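Long-range contact in histone acetyltransferase HPA2 and related acetyltransferases (Corynebacterium glutamicum ATCC 13032, PDB 2QEC), which probably transfers acyl groups, most likely from acetyl-coenzyme A, as a member of the GCN5-related N-acetyltransferase (GNAT) family: residues A[175-181]-A[193-198]. The protein carries 1 engineered substitution. Numbering follows the deposited sequence.
Sequences LGFVPLG and LAMWKP. With EDO (1,2-ethanediol), chain F.
Val-178 and Trp-196 form a hydrogen-bonded antiparallel pair: Val-178 N to Trp-196 O is 2.8 Å and nearly straight (171°), although the donor stands above the carbonyl plane, while Trp-196 N returns to Val-178 O at 2.9 Å, in the plane of the Val-178 carbonyl. Further along, Leu-180 N meets Ala-194 O at 2.9 Å, and Gly-181 N reaches the same oxygen only weakly, at 3.4 Å. Two consecutive residues thus face Ala-194, which defines a classic beta bulge.

Among side chains, Phe-177 and Lys-197 cross at about a right angle. Lys-197 CB sits 3.7 Å from the Phe-177 ring centroid and 9° off its normal, a CH-pi contact over one face. Lys-197 CG lies anti to the backbone N (chi1 179°), and the extended chain beyond it brings CE within 3.5 Å of Leu-175 O. Leu-180, whose CB points toward the partner strand, packs its CG 4.0 Å from Trp-196 CB.

The pair is the terminal hairpin of the GNAT sheet: 192-197 bonds strand 159-163 on its other side, helix 166-174 packs over Leu-193 and Met-195, and Trp-196 NE1 bonds Pro-179 O of the second subunit; the reciprocal bond also forms, with Leu-180 packing on Trp-196 of the second subunit.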
ATOM      1  N   LEU A 175       7.439  13.329  -7.144  1.00 50.23           N
ATOM      2  CA  LEU A 175       6.850  14.018  -5.990  1.00 49.78           C
ATOM      3  C   LEU A 175       6.750  13.168  -4.739  1.00 50.73           C
ATOM      4  O   LEU A 175       6.150  13.601  -3.752  1.00 54.38           O
ATOM      5  CB  LEU A 175       5.454  14.535  -6.366  1.00 50.46           C
ATOM      6  CG  LEU A 175       5.450  15.532  -7.503  1.00 51.64           C
ATOM      7  CD1 LEU A 175       4.032  15.706  -8.038  1.00 51.33           C
ATOM      8  CD2 LEU A 175       6.006  16.856  -7.028  1.00 57.63           C
ATOM      9  N   GLY A 176       7.370  11.991  -4.757  1.00 49.01           N
ATOM     10  CA  GLY A 176       7.411  11.108  -3.595  1.00 47.91           C
ATOM     11  C   GLY A 176       6.413   9.963  -3.540  1.00 49.10           C
ATOM     12  O   GLY A 176       6.372   9.264  -2.545  1.00 44.27           O
ATOM     13  N   PHE A 177       5.598   9.764  -4.574  1.00 48.11           N
ATOM     14  CA  PHE A 177       4.743   8.557  -4.663  1.00 46.88           C
ATOM     15  C   PHE A 177       5.515   7.318  -5.097  1.00 43.92           C
ATOM     16  O   PHE A 177       6.294   7.357  -6.047  1.00 45.66           O
ATOM     17  CB  PHE A 177       3.591   8.781  -5.639  1.00 47.17           C
ATOM     18  CG  PHE A 177       2.578   9.783  -5.173  1.00 41.73           C
ATOM     19  CD1 PHE A 177       2.835  11.154  -5.255  1.00 46.40           C
ATOM     20  CD2 PHE A 177       1.383   9.364  -4.629  1.00 39.40           C
ATOM     21  CE1 PHE A 177       1.908  12.073  -4.823  1.00 42.95           C
ATOM     22  CE2 PHE A 177       0.438  10.260  -4.223  1.00 40.96           C
ATOM     23  CZ  PHE A 177       0.711  11.643  -4.309  1.00 45.26           C
ATOM     24  N   VAL A 178       5.290   6.194  -4.420  1.00 44.38           N
ATOM     25  CA  VAL A 178       5.873   4.918  -4.853  1.00 44.32           C
ATOM     26  C   VAL A 178       4.770   4.039  -5.480  1.00 45.98           C
ATOM     27  O   VAL A 178       3.590   4.208  -5.152  1.00 43.35           O
ATOM     28  CB  VAL A 178       6.555   4.133  -3.705  1.00 45.88           C
ATOM     29  CG1 VAL A 178       7.685   4.932  -3.084  1.00 44.13           C
ATOM     30  CG2 VAL A 178       5.562   3.688  -2.681  1.00 50.73           C
ATOM     31  N   PRO A 179       5.138   3.137  -6.434  1.00 43.37           N
ATOM     32  CA  PRO A 179       4.066   2.312  -6.992  1.00 39.20           C
ATOM     33  C   PRO A 179       3.555   1.253  -6.002  1.00 40.31           C
ATOM     34  O   PRO A 179       4.326   0.692  -5.242  1.00 36.91           O
ATOM     35  CB  PRO A 179       4.729   1.607  -8.196  1.00 36.97           C
ATOM     36  CG  PRO A 179       6.221   1.670  -7.937  1.00 36.35           C
ATOM     37  CD  PRO A 179       6.439   2.921  -7.115  1.00 39.26           C
ATOM     38  N   LEU A 180       2.255   0.979  -6.074  1.00 37.91           N
ATOM     39  CA  LEU A 180       1.647  -0.178  -5.428  1.00 37.81           C
ATOM     40  C   LEU A 180       1.477  -1.282  -6.489  1.00 36.85           C
ATOM     41  O   LEU A 180       1.973  -2.376  -6.335  1.00 38.84           O
ATOM     42  CB  LEU A 180       0.307   0.226  -4.831  1.00 36.37           C
ATOM     43  CG  LEU A 180       0.335   1.183  -3.627  1.00 37.20           C
ATOM     44  CD1 LEU A 180      -1.094   1.622  -3.270  1.00 33.75           C
ATOM     45  CD2 LEU A 180       0.911   0.483  -2.405  1.00 39.94           C
ATOM     46  N   GLY A 181       0.823  -0.971  -7.588  1.00 37.04           N
ATOM     47  CA  GLY A 181       0.719  -1.919  -8.711  1.00 36.36           C
ATOM     48  C   GLY A 181      -0.430  -1.533  -9.613  1.00 38.64           C
ATOM     49  O   GLY A 181      -1.070  -0.507  -9.390  1.00 37.59           O
ATOM     50  N   LEU A 193      -2.162   2.665 -12.621  1.00 38.88           N
ATOM     51  CA  LEU A 193      -1.101   2.338 -11.670  1.00 40.66           C
ATOM     52  C   LEU A 193      -1.423   3.026 -10.329  1.00 39.08           C
ATOM     53  O   LEU A 193      -1.321   4.233 -10.200  1.00 37.52           O
ATOM     54  CB  LEU A 193       0.260   2.812 -12.191  1.00 40.04           C
ATOM     55  CG  LEU A 193       1.448   2.461 -11.250  1.00 41.78           C
ATOM     56  CD1 LEU A 193       1.516   1.012 -10.935  1.00 44.46           C
ATOM     57  CD2 LEU A 193       2.763   2.922 -11.789  1.00 44.82           C
ATOM     58  N   ALA A 194      -1.859   2.235  -9.349  1.00 37.26           N
ATOM     59  CA  ALA A 194      -2.074   2.712  -7.989  1.00 33.04           C
ATOM     60  C   ALA A 194      -0.743   3.128  -7.423  1.00 37.34           C
ATOM     61  O   ALA A 194       0.245   2.383  -7.549  1.00 38.18           O
ATOM     62  CB  ALA A 194      -2.637   1.554  -7.123  1.00 35.85           C
HETATM   63  N   MSE A 195      -0.717   4.258  -6.720  1.00 38.23           N
HETATM   64  CA  MSE A 195       0.505   4.763  -6.099  1.00 39.02           C
HETATM   65  C   MSE A 195       0.217   5.308  -4.700  1.00 39.37           C
HETATM   66  O   MSE A 195      -0.906   5.632  -4.379  1.00 37.65           O
HETATM   67  CB  MSE A 195       1.113   5.881  -6.961  1.00 36.16           C
HETATM   68  CG  MSE A 195       1.284   5.489  -8.414  1.00 42.23           C
HETATM   69 SE   MSE A 195       2.310   6.716  -9.449  0.75 43.69          SE
HETATM   70  CE  MSE A 195       3.827   5.965  -8.934  1.00 35.06           C
ATOM     71  N   TRP A 196       1.283   5.403  -3.896  1.00 40.23           N
ATOM     72  CA  TRP A 196       1.222   5.776  -2.508  1.00 39.12           C
ATOM     73  C   TRP A 196       2.332   6.746  -2.184  1.00 42.69           C
ATOM     74  O   TRP A 196       3.518   6.383  -2.313  1.00 39.43           O
ATOM     75  CB  TRP A 196       1.463   4.501  -1.696  1.00 38.97           C
ATOM     76  CG  TRP A 196       1.331   4.554  -0.193  1.00 40.35           C
ATOM     77  CD1 TRP A 196       2.332   4.428   0.716  1.00 42.51           C
ATOM     78  CD2 TRP A 196       0.120   4.651   0.555  1.00 41.96           C
ATOM     79  NE1 TRP A 196       1.823   4.456   1.990  1.00 41.37           N
ATOM     80  CE2 TRP A 196       0.466   4.595   1.922  1.00 37.27           C
ATOM     81  CE3 TRP A 196      -1.227   4.785   0.205  1.00 38.48           C
ATOM     82  CZ2 TRP A 196      -0.486   4.661   2.934  1.00 41.07           C
ATOM     83  CZ3 TRP A 196      -2.178   4.862   1.217  1.00 40.31           C
ATOM     84  CH2 TRP A 196      -1.807   4.791   2.560  1.00 41.78           C
ATOM     85  N   LYS A 197       1.974   7.912  -1.662  1.00 42.70           N
ATOM     86  CA  LYS A 197       2.958   8.771  -0.987  1.00 43.44           C
ATOM     87  C   LYS A 197       2.899   8.464   0.507  1.00 42.61           C
ATOM     88  O   LYS A 197       1.874   8.674   1.154  1.00 43.17           O
ATOM     89  CB  LYS A 197       2.716  10.248  -1.270  1.00 40.97           C
ATOM     90  CG  LYS A 197       3.709  11.141  -0.557  1.00 44.53           C
ATOM     91  CD  LYS A 197       3.801  12.503  -1.149  1.00 50.46           C
ATOM     92  CE  LYS A 197       4.910  13.344  -0.513  1.00 52.79           C
ATOM     93  NZ  LYS A 197       4.959  13.327   0.998  1.00 43.06           N
ATOM     94  N   PRO A 198       3.999   7.901   1.061  1.00 42.47           N
ATOM     95  CA  PRO A 198       3.895   7.385   2.405  1.00 41.67           C
ATOM     96  C   PRO A 198       3.779   8.449   3.480  1.00 42.01           C
ATOM     97  O   PRO A 198       4.166   9.602   3.246  1.00 38.95           O
ATOM     98  CB  PRO A 198       5.166   6.560   2.594  1.00 42.95           C
ATOM     99  CG  PRO A 198       6.107   7.004   1.545  1.00 42.01           C
ATOM    100  CD  PRO A 198       5.334   7.728   0.461  1.00 39.20           C
TER
HETATM  101  C1  EDO F 208       1.817  13.903   2.135  1.00 57.21           C
HETATM  102  O1  EDO F 208       2.653  12.931   1.516  1.00 65.07           O
HETATM  103  C2  EDO F 208       2.157  15.353   1.797  1.00 54.64           C
HETATM  104  O2  EDO F 208       3.544  15.667   1.821  1.00 62.08           O